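Local coordinates for putative outer membrane protein (LpxR) (PDB 3FID), which probably removes acyl chains from lipid A as an outer-membrane enzyme of Salmonella, and binds zinc ions in the crystal, at residues 79-83 with 107-112; 101-105 with 142-146; 172-176 with 230-234; 198-203 with 253-257. All coordinates share one frame; numbering follows the deposited sequence.

Interaction 1 (79-83 with 107-112); sequences FSAFL and VIGPDA
L83 and V107 exchange two backbone bonds, L83 N to V107 O at 3.0 Å and V107 N to L83 O at 3.1 Å. One residue on, F82 and I108 form a non-hydrogen-bonded antiparallel pair. Here A81 O takes a CA-H...O contact from I108 CA at 3.1 Å and a weak bond from G109 N at 3.4 Å. Swung anti to the backbone N (chi1 174°), the F82 ring slants past I108, with F82 CD1 3.7 Å from I108 CG1 and V107 O in plane at the ring edge. This is the open end of hairpin 80-94/97-108, two neighbouring strands of the outer-membrane β-barrel. Strand 97-108 gives way at G109 (phi 146°) to the 3-10 segment 110-112, closed by the A112 N to G109 O bond. That turn carries the methyl of A112 back onto strand 80-83, its CB 3.9 Å from A81 CB and 3.8 Å from L83 CB. Farther out, the F82 ring stacks on H84, a zinc ligand, and meets F176. Helix 232-235 touches I108 through Y232 and T233. Hydrogen bonds tie down the turn: Q57 NE2 bonds A112 O, and D111 OD2 pairs with Y141 OH.

Interaction 2 (101-105 with 142-146); sequences LGTDI and GYTAK. With ZN (zinc ion), chain E.
Strands 101-105 and 142-146 run antiparallel, their axes 4.5 Å apart and their directions 168° from each other, with reciprocal backbone bonds joining G102 to K146 and D104 to T144. They are adjacent staves of the outer-membrane β-barrel. T103, I105, Y143 and A145 lie on one face, toward the surface, while D104, T144 and K146 share the buried face, where D104 binds zinc and the other two flank the site. D104 and T144 stand side by side, pointing the same way, with T144 OG1 only 3.1 Å from D104 CB. K146 comes across from beside G102, which has no side chain. A bend at chi3 (-81°) turns the end of the lysine so that K146 NZ makes a salt bridge with D104 OD2 at 3.2 Å, arriving from above the carboxylate plane, 58° out of it. Water 1 accepts from K146 NZ and probably donates to D104 OD2. The other oxygen, D104 OD1, binds the zinc ion at 1.8 Å, with H54 and H84 as further protein ligands. Water 2 sits 2.7 Å from T144 OG1 and bonds weakly to D104 OD1. Water 3 lies 2.3 Å from the zinc ion and accepts a weak bond from K146 NZ at 3.2 Å.

Interaction 3 (172-176 with 230-234); sequences GGNLF and KNYTL
N231 OD1 accepts the hydroxyl of T233, OG1 to OD1 2.7 Å, while the ring of F176 comes up beside it with CE1 3.3 Å from the same oxygen. The F176 ring and the N231 amide point the same way, their planes 59° apart. T233 adds its methyl, CG2 lying 3.9 Å from F176 CZ. N231 occupies the N-cap of the short helix 232-235, and it also pairs with F176 in a non-hydrogen-bonded antiparallel bridge, so strand 230-231 joins the barrel strand 176-188 just before the chain coils. At that junction Y232 N donates to L175 O at 2.9 Å, and Y232 CB packs 3.4 Å from L175 O. K230 reaches the other way, along the turn. Its chain is extended until the last torsion (chi4 103°), which brings NZ to G173 O at 3.0 Å, tilted out of the carbonyl plane; CD lies 3.5 Å from the same G173 O. Outer partners take up other polar ends: N174 bonds Y141 O through ND2 and Y143 N through OD1, Y232 OH bonds E138 O, and N231 ND2 bonds a glycerol, probably from crystallisation. I108 packs against L175, F176, Y232 and T233.

Interaction 4 (198-203 with 253-257); sequences GFGLLS and DEYRV. With CXE (pentaethylene glycol monodecyl ether), chain L.
E254 and R256 reach up from one strand to loop 198-203, and the tight part of the contact centres on E254 OE2. It receives G200 N at 2.8 Å on its syn side, tilted out of the carboxylate plane, and R256 NE at 2.6 Å, a salt bridge in which OE2 lies in the guanidinium plane; R256 NH1 adds a weak third bond. The extended glutamate reaches across to the loop, whose nearest CA, that of F199, lies 6.9 Å from E254 CA. S203 CB covers the centre of one face of the R256 guanidinium, 3.9 Å from CZ. F199 and R256 run past each other in opposite directions, with F199 CD1 3.8 Å from R256 CG and the ring and guanidinium planes 74° apart. The loop thus folds onto the inward face of strand 251-263 of the β-barrel, near the centre of the protein. Second partners steady the charges: R226 bridges E254 OE1, and N289 OD1 bonds R256 NH2. S203 OG turns to its own loop, with a weak bond to G200 O at 3.2 Å. The looser side is the outer one: Y255 points away from the loop, and it and V257 meet detergent, presumably where membrane lipid would lie. Detergent C13 sits over one face of the Y255 ring, toward its rim; C15 is 3.5 Å from Y255 OH, and C8 is 3.8 Å from V257 CG2.

In the fold
All four contacts belong to one antiparallel β-barrel. Interactions 1 and 2 share strand 97-108 and alternate along the chain, their centres about 16 Å apart. Interaction 3 comes later in sequence, yet its centre is about 11 Å from that of interaction 2, strands 140-157 and 160-173 being neighbours, and about 12 Å from that of interaction 1. Interaction 4, whose segments alternate with those of interaction 3, lies deeper, about 17 Å between centres from both 2 and 3. L201 joins the set from its loop, touching F82, F176 and K146. Contacts far apart in sequence thus converge beside the zinc ion of interaction 2, on the inner side of the barrel.

Interaction 1 (79-83 with 107-112)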
loop_
_atom_site.group_PDB
_atom_site.type_symbol
_atom_site.label_atom_id
_atom_site.label_comp_id
_atom_site.label_asym_id
_atom_site.label_seq_id
_atom_site.Cartn_x
_atom_site.Cartn_y
_atom_site.Cartn_z
ATOM N N PHE A 79 -10.420 2.378 15.023
ATOM C CA PHE A 79 -9.895 3.462 14.181
ATOM C C PHE A 79 -8.394 3.684 14.493
ATOM O O PHE A 79 -7.963 3.663 15.661
ATOM C CB PHE A 79 -10.704 4.760 14.360
ATOM C CG PHE A 79 -12.010 4.790 13.584
ATOM C CD1 PHE A 79 -12.022 5.045 12.203
ATOM C CD2 PHE A 79 -13.221 4.576 14.228
ATOM C CE1 PHE A 79 -13.235 5.064 11.480
ATOM C CE2 PHE A 79 -14.459 4.601 13.533
ATOM C CZ PHE A 79 -14.481 4.840 12.167
ATOM N N SER A 80 -7.589 3.875 13.453
ATOM C CA SER A 80 -6.184 4.263 13.624
ATOM C C SER A 80 -5.652 4.976 12.373
ATOM O O SER A 80 -6.262 4.937 11.317
ATOM C CB SER A 80 -5.281 3.053 13.969
ATOM O OG SER A 80 -5.161 2.169 12.854
ATOM N N ALA A 81 -4.514 5.638 12.509
ATOM C CA ALA A 81 -3.818 6.148 11.325
ATOM C C ALA A 81 -2.309 6.049 11.489
ATOM O O ALA A 81 -1.778 6.040 12.605
ATOM C CB ALA A 81 -4.255 7.600 10.991
ATOM N N PHE A 82 -1.638 5.950 10.353
ATOM C CA PHE A 82 -0.197 5.801 10.281
ATOM C C PHE A 82 0.302 6.962 9.407
ATOM O O PHE A 82 -0.053 7.052 8.247
ATOM C CB PHE A 82 0.084 4.441 9.631
ATOM C CG PHE A 82 1.547 4.163 9.349
ATOM C CD1 PHE A 82 2.556 4.625 10.195
ATOM C CD2 PHE A 82 1.885 3.363 8.258
ATOM C CE1 PHE A 82 3.891 4.298 9.954
ATOM C CE2 PHE A 82 3.221 3.045 7.988
ATOM C CZ PHE A 82 4.223 3.519 8.844
ATOM N N LEU A 83 1.094 7.854 9.991
ATOM C CA LEU A 83 1.668 9.006 9.268
ATOM C C LEU A 83 3.169 8.771 9.164
ATOM O O LEU A 83 3.813 8.486 10.162
ATOM C CB LEU A 83 1.421 10.287 10.058
ATOM C CG LEU A 83 2.007 11.586 9.487
ATOM C CD1 LEU A 83 1.294 12.096 8.186
ATOM C CD2 LEU A 83 1.860 12.589 10.633
ATOM N N VAL A 107 4.492 7.593 13.034
ATOM C CA VAL A 107 3.639 7.446 14.228
ATOM C C VAL A 107 2.318 6.768 13.850
ATOM O O VAL A 107 1.757 7.023 12.774
ATOM C CB VAL A 107 3.376 8.799 14.979
ATOM C CG1 VAL A 107 2.771 9.891 14.046
ATOM C CG2 VAL A 107 2.510 8.570 16.277
ATOM N N ILE A 108 1.861 5.870 14.726
ATOM C CA ILE A 108 0.475 5.391 14.697
ATOM C C ILE A 108 -0.146 5.871 16.004
ATOM O O ILE A 108 0.422 5.635 17.076
ATOM C CB ILE A 108 0.412 3.843 14.628
ATOM C CG1 ILE A 108 1.029 3.341 13.303
ATOM C CG2 ILE A 108 -1.016 3.361 14.765
ATOM C CD1 ILE A 108 1.358 1.832 13.284
ATOM N N GLY A 109 -1.291 6.533 15.918
ATOM C CA GLY A 109 -1.934 7.105 17.102
ATOM C C GLY A 109 -2.631 8.389 16.729
ATOM O O GLY A 109 -2.659 8.758 15.545
ATOM N N PRO A 110 -3.244 9.078 17.711
ATOM C CA PRO A 110 -3.888 10.373 17.419
ATOM C C PRO A 110 -2.963 11.391 16.682
ATOM O O PRO A 110 -3.433 12.150 15.839
ATOM C CB PRO A 110 -4.250 10.889 18.814
ATOM C CG PRO A 110 -4.459 9.676 19.597
ATOM C CD PRO A 110 -3.429 8.681 19.125
ATOM N N ASP A 111 -1.668 11.377 16.983
ATOM C CA ASP A 111 -0.682 12.271 16.343
ATOM C C ASP A 111 -0.555 12.065 14.824
ATOM O O ASP A 111 -0.088 12.957 14.121
ATOM C CB ASP A 111 0.699 12.126 17.000
ATOM C CG ASP A 111 0.723 12.658 18.436
ATOM O OD1 ASP A 111 -0.362 13.054 18.936
ATOM O OD2 ASP A 111 1.819 12.650 19.050
ATOM N N ALA A 112 -1.011 10.910 14.327
ATOM C CA ALA A 112 -0.979 10.645 12.885
ATOM C C ALA A 112 -2.047 11.427 12.122
ATOM O O ALA A 112 -2.000 11.539 10.899
ATOM C CB ALA A 112 -1.089 9.134 12.626
#

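Interaction 2 (101-105 with 142-146)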
loop_
_atom_site.group_PDB
_atom_site.type_symbol
_atom_site.label_atom_id
_atom_site.label_comp_id
_atom_site.label_asym_id
_atom_site.label_seq_id
_atom_site.Cartn_x
_atom_site.Cartn_y
_atom_site.Cartn_z
ATOM N N LEU A 101 16.036 -0.981 -0.352
ATOM C CA LEU A 101 16.365 -0.865 1.066
ATOM C C LEU A 101 15.840 0.479 1.515
ATOM O O LEU A 101 16.175 1.480 0.912
ATOM C CB LEU A 101 17.890 -0.906 1.266
ATOM C CG LEU A 101 18.593 -2.259 1.137
ATOM C CD1 LEU A 101 20.106 -2.054 1.070
ATOM C CD2 LEU A 101 18.202 -3.122 2.322
ATOM N N GLY A 102 15.026 0.506 2.567
ATOM C CA GLY A 102 14.410 1.760 2.989
ATOM C C GLY A 102 14.227 1.877 4.490
ATOM O O GLY A 102 14.205 0.874 5.215
ATOM N N THR A 103 14.102 3.117 4.953
ATOM C CA THR A 103 13.777 3.389 6.359
ATOM C C THR A 103 12.737 4.493 6.443
ATOM O O THR A 103 12.912 5.529 5.797
ATOM C CB THR A 103 15.029 3.807 7.160
ATOM O OG1 THR A 103 16.031 2.787 7.043
ATOM C CG2 THR A 103 14.694 3.978 8.647
ATOM N N ASP A 104 11.662 4.252 7.213
ATOM C CA ASP A 104 10.652 5.268 7.556
ATOM C C ASP A 104 10.787 5.685 9.008
ATOM O O ASP A 104 11.197 4.884 9.843
ATOM C CB ASP A 104 9.209 4.728 7.407
ATOM C CG ASP A 104 8.667 4.888 6.010
ATOM O OD1 ASP A 104 7.434 5.048 5.853
ATOM O OD2 ASP A 104 9.486 4.872 5.055
ATOM N N ILE A 105 10.409 6.922 9.298
ATOM C CA ILE A 105 10.029 7.284 10.649
ATOM C C ILE A 105 8.552 7.624 10.607
ATOM O O ILE A 105 8.036 8.127 9.609
ATOM C CB ILE A 105 10.867 8.461 11.198
ATOM C CG1 ILE A 105 10.888 9.621 10.193
ATOM C CG2 ILE A 105 12.274 7.936 11.534
ATOM C CD1 ILE A 105 11.777 10.856 10.610
ATOM N N GLY A 142 7.744 5.493 15.927
ATOM C CA GLY A 142 8.671 4.430 15.599
ATOM C C GLY A 142 9.295 4.556 14.239
ATOM O O GLY A 142 9.232 5.602 13.603
ATOM N N TYR A 143 9.907 3.468 13.816
ATOM C CA TYR A 143 10.602 3.404 12.553
ATOM C C TYR A 143 10.202 2.091 11.874
ATOM O O TYR A 143 9.786 1.125 12.550
ATOM C CB TYR A 143 12.109 3.442 12.806
ATOM C CG TYR A 143 12.640 2.147 13.391
ATOM C CD1 TYR A 143 12.546 1.891 14.763
ATOM C CD2 TYR A 143 13.222 1.167 12.569
ATOM C CE1 TYR A 143 13.012 0.699 15.307
ATOM C CE2 TYR A 143 13.693 -0.029 13.105
ATOM C CZ TYR A 143 13.593 -0.247 14.478
ATOM O OH TYR A 143 14.052 -1.427 15.031
ATOM N N THR A 144 10.293 2.067 10.543
ATOM C CA THR A 144 10.243 0.808 9.818
ATOM C C THR A 144 11.560 0.675 9.057
ATOM O O THR A 144 12.080 1.661 8.567
ATOM C CB THR A 144 8.996 0.671 8.861
ATOM O OG1 THR A 144 9.066 1.637 7.783
ATOM C CG2 THR A 144 7.718 0.906 9.639
ATOM N N ALA A 145 12.114 -0.535 9.027
ATOM C CA ALA A 145 13.270 -0.876 8.199
ATOM C C ALA A 145 12.738 -1.849 7.165
ATOM O O ALA A 145 12.099 -2.832 7.528
ATOM C CB ALA A 145 14.352 -1.552 9.054
ATOM N N LYS A 146 12.985 -1.562 5.889
ATOM C CA LYS A 146 12.328 -2.283 4.793
ATOM C C LYS A 146 13.346 -2.818 3.803
ATOM O O LYS A 146 14.334 -2.154 3.489
ATOM C CB LYS A 146 11.363 -1.347 4.050
ATOM C CG LYS A 146 10.224 -0.808 4.925
ATOM C CD LYS A 146 9.331 0.120 4.151
ATOM C CE LYS A 146 9.923 1.499 4.060
ATOM N NZ LYS A 146 9.099 2.346 3.157
HETATM ZN ZN ZN E . 6.391 5.319 4.433
HETATM O O HOH W 1 11.279 4.245 3.042
HETATM O O HOH W 2 6.788 2.110 6.463
HETATM O O HOH W 3 6.021 3.258 3.564
#

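Interaction 3 (172-176 with 230-234)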
loop_
_atom_site.group_PDB
_atom_site.type_symbol
_atom_site.label_atom_id
_atom_site.label_comp_id
_atom_site.label_asym_id
_atom_site.label_seq_id
_atom_site.Cartn_x
_atom_site.Cartn_y
_atom_site.Cartn_z
ATOM N N GLY A 172 10.860 -4.531 9.509
ATOM C CA GLY A 172 11.036 -4.643 10.956
ATOM C C GLY A 172 10.901 -3.300 11.647
ATOM O O GLY A 172 10.828 -2.256 10.990
ATOM N N GLY A 173 10.909 -3.341 12.978
ATOM C CA GLY A 173 10.710 -2.158 13.801
ATOM C C GLY A 173 9.600 -2.369 14.816
ATOM O O GLY A 173 9.153 -3.503 15.036
ATOM N N ASN A 174 9.137 -1.269 15.412
ATOM C CA ASN A 174 8.199 -1.329 16.538
ATOM C C ASN A 174 6.759 -1.015 16.142
ATOM O O ASN A 174 5.860 -0.963 16.991
ATOM C CB ASN A 174 8.677 -0.425 17.697
ATOM C CG ASN A 174 8.739 1.072 17.320
ATOM O OD1 ASN A 174 9.071 1.437 16.170
ATOM N ND2 ASN A 174 8.474 1.948 18.312
ATOM N N LEU A 175 6.533 -0.855 14.837
ATOM C CA LEU A 175 5.188 -0.615 14.331
ATOM C C LEU A 175 4.700 -1.811 13.508
ATOM O O LEU A 175 3.621 -2.347 13.795
ATOM C CB LEU A 175 5.145 0.667 13.485
ATOM C CG LEU A 175 5.701 1.957 14.093
ATOM C CD1 LEU A 175 5.526 3.066 13.127
ATOM C CD2 LEU A 175 4.956 2.286 15.368
ATOM N N PHE A 176 5.485 -2.212 12.497
ATOM C CA PHE A 176 5.198 -3.404 11.672
ATOM C C PHE A 176 6.438 -4.273 11.504
ATOM O O PHE A 176 7.561 -3.770 11.316
ATOM C CB PHE A 176 4.725 -3.030 10.255
ATOM C CG PHE A 176 3.570 -2.064 10.222
ATOM C CD1 PHE A 176 2.239 -2.521 10.268
ATOM C CD2 PHE A 176 3.812 -0.700 10.139
ATOM C CE1 PHE A 176 1.181 -1.610 10.222
ATOM C CE2 PHE A 176 2.777 0.204 10.074
ATOM C CZ PHE A 176 1.448 -0.234 10.114
ATOM N N LYS A 230 4.395 -8.345 13.838
ATOM C CA LYS A 230 3.794 -7.165 14.482
ATOM C C LYS A 230 2.890 -6.405 13.537
ATOM O O LYS A 230 3.198 -6.246 12.359
ATOM C CB LYS A 230 4.861 -6.152 14.943
ATOM C CG LYS A 230 5.852 -6.653 15.986
ATOM C CD LYS A 230 6.678 -5.442 16.505
ATOM C CE LYS A 230 7.741 -5.850 17.508
ATOM N NZ LYS A 230 9.108 -5.887 16.914
ATOM N N ASN A 231 1.802 -5.873 14.079
ATOM C CA ASN A 231 1.013 -4.865 13.368
ATOM C C ASN A 231 0.360 -4.022 14.460
ATOM O O ASN A 231 -0.672 -4.415 15.010
ATOM C CB ASN A 231 -0.033 -5.530 12.487
ATOM C CG ASN A 231 -0.865 -4.535 11.715
ATOM O OD1 ASN A 231 -0.972 -3.372 12.088
ATOM N ND2 ASN A 231 -1.455 -4.989 10.623
ATOM N N TYR A 232 0.992 -2.891 14.785
ATOM C CA TYR A 232 0.511 -1.998 15.861
ATOM C C TYR A 232 -0.900 -1.428 15.620
ATOM O O TYR A 232 -1.630 -1.171 16.580
ATOM C CB TYR A 232 1.538 -0.877 16.106
ATOM C CG TYR A 232 1.193 -0.006 17.296
ATOM C CD1 TYR A 232 0.641 1.263 17.110
ATOM C CD2 TYR A 232 1.366 -0.480 18.612
ATOM C CE1 TYR A 232 0.291 2.079 18.206
ATOM C CE2 TYR A 232 1.022 0.321 19.721
ATOM C CZ TYR A 232 0.469 1.588 19.503
ATOM O OH TYR A 232 0.134 2.382 20.574
ATOM N N THR A 233 -1.312 -1.244 14.356
ATOM C CA THR A 233 -2.703 -0.836 14.084
ATOM C C THR A 233 -3.733 -1.835 14.676
ATOM O O THR A 233 -4.859 -1.452 14.965
ATOM C CB THR A 233 -3.037 -0.584 12.564
ATOM O OG1 THR A 233 -3.155 -1.835 11.866
ATOM C CG2 THR A 233 -1.961 0.307 11.871
ATOM N N LEU A 234 -3.314 -3.096 14.848
ATOM C CA LEU A 234 -4.176 -4.172 15.357
ATOM C C LEU A 234 -3.877 -4.531 16.810
ATOM O O LEU A 234 -4.786 -4.905 17.564
ATOM C CB LEU A 234 -4.036 -5.428 14.487
ATOM C CG LEU A 234 -4.541 -5.297 13.036
ATOM C CD1 LEU A 234 -4.392 -6.640 12.291
ATOM C CD2 LEU A 234 -5.996 -4.739 12.980
#

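Interaction 4 (198-203 with 253-257)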
loop_
_atom_site.group_PDB
_atom_site.type_symbol
_atom_site.label_atom_id
_atom_site.label_comp_id
_atom_site.label_asym_id
_atom_site.label_seq_id
_atom_site.Cartn_x
_atom_site.Cartn_y
_atom_site.Cartn_z
ATOM N N GLY A 198 6.059 -4.410 -6.015
ATOM C CA GLY A 198 6.055 -4.435 -4.560
ATOM C C GLY A 198 4.649 -4.545 -3.988
ATOM O O GLY A 198 3.644 -4.203 -4.666
ATOM N N PHE A 199 4.595 -5.007 -2.732
ATOM C CA PHE A 199 3.368 -5.243 -1.993
ATOM C C PHE A 199 3.454 -4.565 -0.616
ATOM O O PHE A 199 4.554 -4.317 -0.096
ATOM C CB PHE A 199 3.187 -6.731 -1.732
ATOM C CG PHE A 199 3.129 -7.565 -2.999
ATOM C CD1 PHE A 199 1.895 -7.858 -3.595
ATOM C CD2 PHE A 199 4.310 -8.046 -3.589
ATOM C CE1 PHE A 199 1.833 -8.637 -4.761
ATOM C CE2 PHE A 199 4.261 -8.849 -4.735
ATOM C CZ PHE A 199 3.029 -9.139 -5.331
ATOM N N GLY A 200 2.292 -4.315 -0.031
ATOM C CA GLY A 200 2.231 -3.888 1.371
ATOM C C GLY A 200 3.056 -2.636 1.573
ATOM O O GLY A 200 2.905 -1.652 0.823
ATOM N N LEU A 201 3.940 -2.661 2.572
ATOM C CA LEU A 201 4.762 -1.479 2.866
ATOM C C LEU A 201 5.903 -1.288 1.850
ATOM O O LEU A 201 6.659 -0.312 1.917
ATOM C CB LEU A 201 5.286 -1.565 4.308
ATOM C CG LEU A 201 4.188 -1.462 5.395
ATOM C CD1 LEU A 201 4.754 -1.840 6.788
ATOM C CD2 LEU A 201 3.516 -0.114 5.455
ATOM N N LEU A 202 6.036 -2.234 0.921
ATOM C CA LEU A 202 7.012 -2.115 -0.156
ATOM C C LEU A 202 6.322 -1.702 -1.476
ATOM O O LEU A 202 6.964 -1.616 -2.516
ATOM C CB LEU A 202 7.813 -3.434 -0.331
ATOM C CG LEU A 202 9.027 -3.813 0.543
ATOM C CD1 LEU A 202 10.241 -2.882 0.340
ATOM C CD2 LEU A 202 8.639 -3.921 2.040
ATOM N N SER A 203 5.028 -1.392 -1.428
ATOM C CA SER A 203 4.331 -0.993 -2.637
ATOM C C SER A 203 4.872 0.369 -3.125
ATOM O O SER A 203 5.288 1.223 -2.326
ATOM C CB SER A 203 2.808 -1.038 -2.426
ATOM O OG SER A 203 2.324 0.118 -1.778
ATOM N N ASP A 253 -2.176 -12.681 2.938
ATOM C CA ASP A 253 -1.880 -12.621 1.505
ATOM C C ASP A 253 -2.360 -11.306 0.948
ATOM O O ASP A 253 -3.429 -10.815 1.335
ATOM C CB ASP A 253 -2.604 -13.740 0.757
ATOM C CG ASP A 253 -2.099 -15.112 1.130
ATOM O OD1 ASP A 253 -0.982 -15.210 1.666
ATOM O OD2 ASP A 253 -2.837 -16.090 0.881
ATOM N N GLU A 254 -1.575 -10.742 0.030
ATOM C CA GLU A 254 -1.951 -9.511 -0.677
ATOM C C GLU A 254 -1.914 -9.715 -2.197
ATOM O O GLU A 254 -0.880 -10.133 -2.757
ATOM C CB GLU A 254 -1.033 -8.347 -0.293
ATOM C CG GLU A 254 -1.402 -7.007 -1.023
ATOM C CD GLU A 254 -0.592 -5.837 -0.534
ATOM O OE1 GLU A 254 -0.477 -5.686 0.687
ATOM O OE2 GLU A 254 -0.106 -5.041 -1.369
ATOM N N TYR A 255 -3.034 -9.426 -2.848
ATOM C CA TYR A 255 -3.168 -9.553 -4.301
ATOM C C TYR A 255 -3.210 -8.170 -4.922
ATOM O O TYR A 255 -3.844 -7.265 -4.376
ATOM C CB TYR A 255 -4.483 -10.263 -4.633
ATOM C CG TYR A 255 -4.495 -11.694 -4.193
ATOM C CD1 TYR A 255 -4.183 -12.705 -5.100
ATOM C CD2 TYR A 255 -4.823 -12.055 -2.868
ATOM C CE1 TYR A 255 -4.199 -14.033 -4.729
ATOM C CE2 TYR A 255 -4.840 -13.397 -2.481
ATOM C CZ TYR A 255 -4.511 -14.374 -3.419
ATOM O OH TYR A 255 -4.486 -15.720 -3.091
ATOM N N ARG A 256 -2.550 -7.993 -6.067
ATOM C CA ARG A 256 -2.530 -6.692 -6.745
ATOM C C ARG A 256 -2.635 -6.966 -8.240
ATOM O O ARG A 256 -1.872 -7.777 -8.773
ATOM C CB ARG A 256 -1.225 -5.904 -6.490
ATOM C CG ARG A 256 -0.866 -5.665 -5.029
ATOM C CD ARG A 256 0.206 -4.553 -4.870
ATOM N NE ARG A 256 -0.136 -3.852 -3.627
ATOM C CZ ARG A 256 -0.600 -2.603 -3.484
ATOM N NH1 ARG A 256 -0.875 -2.193 -2.264
ATOM N NH2 ARG A 256 -0.758 -1.746 -4.509
ATOM N N VAL A 257 -3.597 -6.319 -8.887
ATOM C CA VAL A 257 -3.762 -6.395 -10.312
ATOM C C VAL A 257 -3.883 -4.960 -10.797
ATOM O O VAL A 257 -4.705 -4.175 -10.269
ATOM C CB VAL A 257 -5.062 -7.200 -10.655
ATOM C CG1 VAL A 257 -5.413 -7.065 -12.138
ATOM C CG2 VAL A 257 -4.942 -8.677 -10.173
HETATM C C1 CXE L . 2.479 -16.995 -9.461
HETATM C C2 CXE L . 2.344 -15.789 -10.377
HETATM C C3 CXE L . 1.590 -14.671 -9.675
HETATM C C4 CXE L . 0.222 -14.395 -10.279
HETATM C C5 CXE L . -0.831 -14.320 -9.172
HETATM C C6 CXE L . -1.728 -13.091 -9.312
HETATM C C7 CXE L . -3.107 -13.378 -8.761
HETATM C C8 CXE L . -4.016 -12.179 -8.872
HETATM C C9 CXE L . -5.434 -12.627 -9.174
HETATM C C10 CXE L . -6.425 -12.259 -8.071
HETATM O O11 CXE L . -7.456 -13.243 -8.050
HETATM C C12 CXE L . -8.430 -13.082 -7.015
HETATM C C13 CXE L . -7.942 -13.588 -5.661
HETATM O O14 CXE L . -7.956 -15.018 -5.625
HETATM C C15 CXE L . -7.746 -15.542 -4.310
#